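Local atomic coordinates of CCN family member 3 (Rattus norvegicus, PDB entry 5NB8), a protein that binds integrins and membrane receptors such as NOTCH1 as a secreted signalling factor with roles in cell proliferation, adhesion, migration, differentiation and survival. Residues E17-E20 against H26-C29. Residues are numbered along the deposited sequence; the frame is centred on the assembly and turned at random.
Sequences EKFE and HCTC
With CG set between its backbone N and carbonyl carbon (chi1 64°), Phe19 turns its ring toward the neighbouring strand so that one face lies against Cys27, in the beta hairpin formed by strands 18-19 and 25-30 of the von Willebrand factor C domain. Cys27 CB sits over that face, displaced from the centre of the ring toward its edge and 3.6 Å from the centroid of the Phe19 ring, a CH-pi contact; Cys27 SG, 4.6 Å from the same centroid, approaches obliquely and is tied to Cys36 on strand 33-38. Tyr13 stacks on Phe19 and Phe8 meets it at a slant, joining the hairpin to the preceding one. Without the ring, as with an alanine at this position, Cys27 CB would probably lose its aromatic cover and Tyr13 its stacking partner. Phe19 and Cys27 are an antiparallel hydrogen-bonded pair: Cys27 N gives a hydrogen bond of 2.8 Å to Phe19 O, and Phe19 N returns one of 2.9 Å to Cys27 O. Cys29 N, hydrogen-bonded to Glu17 O, extends the pairing beside the Cys6-Cys29 disulfide. The other side of the sheet carries Lys18 and Thr28, a non-hydrogen-bonded pair. The Lys18 chain runs extended past the His26 ring edge, CD 3.3 Å from His26 NE2, then bends at its last torsion (chi4 -68°), bringing NZ to Thr28 OG1 in a hydrogen bond of 2.9 Å.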
# COMPACT_ATOMS: atom_id res chain seq x y z
N GLU A 17 -5.56 6.71 -15.46
CA GLU A 17 -6.38 6.99 -14.27
C GLU A 17 -5.71 6.44 -13.00
O GLU A 17 -5.07 5.39 -13.02
CB GLU A 17 -7.78 6.39 -14.42
CG GLU A 17 -8.76 6.63 -13.26
CD GLU A 17 -10.21 6.20 -13.53
OE1 GLU A 17 -10.50 5.64 -14.62
OE2 GLU A 17 -11.08 6.41 -12.65
N LYS A 18 -5.89 7.16 -11.89
CA LYS A 18 -5.32 6.81 -10.60
C LYS A 18 -6.41 6.50 -9.58
O LYS A 18 -7.49 7.10 -9.59
CB LYS A 18 -4.46 7.96 -10.07
CG LYS A 18 -3.21 8.23 -10.90
CD LYS A 18 -2.43 9.43 -10.36
CE LYS A 18 -1.21 9.73 -11.23
NZ LYS A 18 -0.15 8.68 -11.15
N PHE A 19 -6.13 5.57 -8.67
CA PHE A 19 -7.13 5.22 -7.67
C PHE A 19 -6.43 4.67 -6.44
O PHE A 19 -5.23 4.38 -6.45
CB PHE A 19 -8.13 4.20 -8.20
CG PHE A 19 -7.51 2.88 -8.55
CD1 PHE A 19 -6.82 2.72 -9.74
CD2 PHE A 19 -7.62 1.79 -7.69
CE1 PHE A 19 -6.24 1.51 -10.07
CE2 PHE A 19 -7.04 0.58 -8.02
CZ PHE A 19 -6.35 0.44 -9.22
N GLU A 20 -7.21 4.50 -5.38
CA GLU A 20 -6.72 3.96 -4.11
C GLU A 20 -7.59 2.78 -3.71
O GLU A 20 -8.77 2.99 -3.34
CB GLU A 20 -6.73 5.03 -3.02
CG GLU A 20 -6.13 6.34 -3.48
CD GLU A 20 -6.37 7.45 -2.49
OE1 GLU A 20 -6.65 7.13 -1.31
OE2 GLU A 20 -6.29 8.63 -2.89
N HIS A 26 -1.45 3.62 -3.62
CA HIS A 26 -1.84 4.51 -4.70
C HIS A 26 -1.52 3.81 -6.01
O HIS A 26 -0.36 3.42 -6.23
CB HIS A 26 -1.09 5.84 -4.60
CG HIS A 26 -1.42 6.82 -5.68
ND1 HIS A 26 -2.58 7.55 -5.70
CD2 HIS A 26 -0.72 7.21 -6.78
CE1 HIS A 26 -2.59 8.34 -6.76
NE2 HIS A 26 -1.47 8.15 -7.43
N CYS A 27 -2.52 3.64 -6.88
CA CYS A 27 -2.40 2.83 -8.08
C CYS A 27 -2.67 3.66 -9.32
O CYS A 27 -3.47 4.59 -9.31
CB CYS A 27 -3.37 1.64 -8.06
SG CYS A 27 -3.13 0.51 -6.63
N THR A 28 -1.99 3.29 -10.41
CA THR A 28 -2.17 3.94 -11.70
C THR A 28 -2.36 2.87 -12.77
O THR A 28 -1.63 1.88 -12.81
CB THR A 28 -0.96 4.82 -12.06
OG1 THR A 28 -0.81 5.82 -11.05
CG2 THR A 28 -1.14 5.50 -13.45
N CYS A 29 -3.34 3.08 -13.64
CA CYS A 29 -3.54 2.25 -14.81
C CYS A 29 -2.71 2.81 -15.96
O CYS A 29 -2.83 4.00 -16.28
CB CYS A 29 -5.02 2.22 -15.18
SG CYS A 29 -5.36 1.49 -16.79